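Polyphenol oxidase, chloroplastic (Malus domestica, PDB 6ELV) catalyses the oxidation of mono- and o-diphenols to o-diquinones, the structure here being its separately expressed C-terminal domain. Local coordinates at residues A[61-66]-A[129-134]. Residues are numbered along the deposited sequence; the frame is centred on the assembly and turned at random.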
loop_
_atom_site.group_PDB
_atom_site.type_symbol
_atom_site.label_atom_id
_atom_site.label_comp_id
_atom_site.label_asym_id
_atom_site.label_seq_id
_atom_site.Cartn_x
_atom_site.Cartn_y
_atom_site.Cartn_z
ATOM N N ALA A 61 12.570 1.506 -15.406
ATOM C CA ALA A 61 11.848 0.348 -14.887
ATOM C C ALA A 61 11.563 0.563 -13.408
ATOM O O ALA A 61 12.445 0.995 -12.655
ATOM C CB ALA A 61 12.685 -0.919 -15.048
ATOM N N VAL A 62 10.335 0.281 -12.987
ATOM C CA VAL A 62 9.940 0.479 -11.600
ATOM C C VAL A 62 9.331 -0.802 -11.065
ATOM O O VAL A 62 8.503 -1.440 -11.730
ATOM C CB VAL A 62 8.964 1.660 -11.444
ATOM C CG1 VAL A 62 8.395 1.711 -10.022
ATOM C CG2 VAL A 62 9.664 2.953 -11.782
ATOM N N LYS A 63 9.737 -1.175 -9.854
ATOM C CA LYS A 63 9.059 -2.231 -9.125
ATOM C C LYS A 63 9.113 -1.915 -7.645
ATOM O O LYS A 63 10.179 -1.580 -7.116
ATOM C CB LYS A 63 9.720 -3.580 -9.359
ATOM C CG LYS A 63 9.036 -4.714 -8.609
ATOM C CD LYS A 63 9.500 -6.048 -9.147
ATOM C CE LYS A 63 8.514 -7.152 -8.851
ATOM N NZ LYS A 63 8.666 -7.623 -7.473
ATOM N N PHE A 64 7.971 -2.049 -6.983
ATOM C CA PHE A 64 7.930 -2.068 -5.534
ATOM C C PHE A 64 6.895 -3.088 -5.091
ATOM O O PHE A 64 5.892 -3.321 -5.775
ATOM C CB PHE A 64 7.706 -0.677 -4.903
ATOM C CG PHE A 64 6.359 -0.042 -5.173
ATOM C CD1 PHE A 64 5.247 -0.341 -4.388
ATOM C CD2 PHE A 64 6.230 0.921 -6.164
ATOM C CE1 PHE A 64 4.031 0.275 -4.612
ATOM C CE2 PHE A 64 5.017 1.546 -6.401
ATOM C CZ PHE A 64 3.912 1.223 -5.625
ATOM N N ASP A 65 7.154 -3.691 -3.938
ATOM C CA ASP A 65 6.295 -4.712 -3.370
ATOM C C ASP A 65 5.563 -4.148 -2.157
ATOM O O ASP A 65 6.058 -3.246 -1.472
ATOM C CB ASP A 65 7.101 -5.960 -3.004
ATOM C CG ASP A 65 7.807 -6.581 -4.203
ATOM O OD1 ASP A 65 7.349 -6.416 -5.358
ATOM O OD2 ASP A 65 8.823 -7.258 -3.984
ATOM N N VAL A 66 4.372 -4.678 -1.906
ATOM C CA VAL A 66 3.491 -4.181 -0.858
ATOM C C VAL A 66 3.177 -5.316 0.100
ATOM O O VAL A 66 2.775 -6.406 -0.334
ATOM C CB VAL A 66 2.186 -3.625 -1.453
ATOM C CG1 VAL A 66 1.313 -3.021 -0.357
ATOM C CG2 VAL A 66 2.485 -2.606 -2.544
ATOM N N PRO A 129 10.755 -0.823 -2.073
ATOM C CA PRO A 129 11.248 -0.552 -3.421
ATOM C C PRO A 129 12.264 -1.609 -3.824
ATOM O O PRO A 129 13.109 -2.031 -3.023
ATOM C CB PRO A 129 11.878 0.840 -3.302
ATOM C CG PRO A 129 12.331 0.907 -1.875
ATOM C CD PRO A 129 11.262 0.152 -1.089
ATOM N N LYS A 130 12.162 -2.042 -5.073
ATOM C CA LYS A 130 13.087 -3.003 -5.657
ATOM C C LYS A 130 13.960 -2.384 -6.733
ATOM O O LYS A 130 15.163 -2.647 -6.770
ATOM C CB LYS A 130 12.324 -4.214 -6.210
ATOM C CG LYS A 130 11.474 -4.932 -5.164
ATOM C CD LYS A 130 12.320 -5.448 -4.020
ATOM C CE LYS A 130 13.224 -6.580 -4.462
ATOM N NZ LYS A 130 13.770 -7.331 -3.297
ATOM N N PHE A 131 13.381 -1.560 -7.596
ATOM C CA PHE A 131 14.173 -0.787 -8.533
ATOM C C PHE A 131 13.342 0.376 -9.041
ATOM O O PHE A 131 12.109 0.320 -9.070
ATOM C CB PHE A 131 14.798 -1.624 -9.660
ATOM C CG PHE A 131 13.846 -2.541 -10.353
ATOM C CD1 PHE A 131 13.011 -2.065 -11.353
ATOM C CD2 PHE A 131 13.809 -3.894 -10.033
ATOM C CE1 PHE A 131 12.135 -2.919 -12.024
ATOM C CE2 PHE A 131 12.947 -4.754 -10.708
ATOM C CZ PHE A 131 12.114 -4.266 -11.710
ATOM N N GLY A 132 14.042 1.440 -9.408
ATOM C CA GLY A 132 13.449 2.607 -10.013
ATOM C C GLY A 132 13.040 3.685 -9.032
ATOM O O GLY A 132 12.474 3.388 -7.978
ATOM N N ALA A 133 13.291 4.940 -9.389
ATOM C CA ALA A 133 12.824 6.072 -8.601
ATOM C C ALA A 133 11.329 6.255 -8.810
ATOM O O ALA A 133 10.861 6.329 -9.947
ATOM C CB ALA A 133 13.550 7.338 -9.044
ATOM N N VAL A 134 10.580 6.325 -7.717
ATOM C CA VAL A 134 9.133 6.439 -7.797
ATOM C C VAL A 134 8.633 7.289 -6.637
ATOM O O VAL A 134 9.154 7.214 -5.520
ATOM C CB VAL A 134 8.474 5.041 -7.862
ATOM C CG1 VAL A 134 8.701 4.254 -6.585
ATOM C CG2 VAL A 134 6.984 5.152 -8.159
#
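Phe131 lays one face of its ring against the flank of Lys63, whose CB sits 3.7 Å from the ring centroid in a CH-pi contact displaced toward CZ. The CD1 edge of the same ring meets the backbone of Ala61, with Ala61 O 3.4 Å from Phe131 CD1 and near the ring plane, while Ala61 CB packs against CE1. A chi1 of 49° sets Phe131 CG between its own N and carbonyl carbon, and the end of the side chain comes nearer segment 61-66 than its start. The ring of Phe64 lies on the other face of the sheet; Val134 CG1 approaches its CD2 obliquely, and the Phe64 ring also meets that of Phe87, their planes about 25° apart. Val62 CG1 packs on Val134 CB there; Val134 and Phe64 also touch Leu21 and Ile54, and Val62 touches Phe56.

In the backbone between the strands, Lys63 O accepts two hydrogen bonds, from Lys130 N (2.9 Å) and from Phe131 N (3.2 Å), the latter in the carbonyl plane on a lone pair. Lys63 N returns a nearly straight bond to Phe131 O. Lys130 CG lies 3.7 Å from Asp65 OD2. Lys63 bends at its last torsion (chi4 -80°), and its NZ forms a salt bridge with the syn lone pair of Asp65 OD1 at 2.8 Å; Ser86 OG also binds OD1, so two partners grip that one oxygen.

Lys63 and Phe131 form a hydrogen-bonded pair, Phe64 and Pro129 a non-hydrogen-bonded one with Phe64 CB over Pro129 CA; Lys130 is the extra residue of a classic beta bulge between antiparallel strands 62-70 and 122-131.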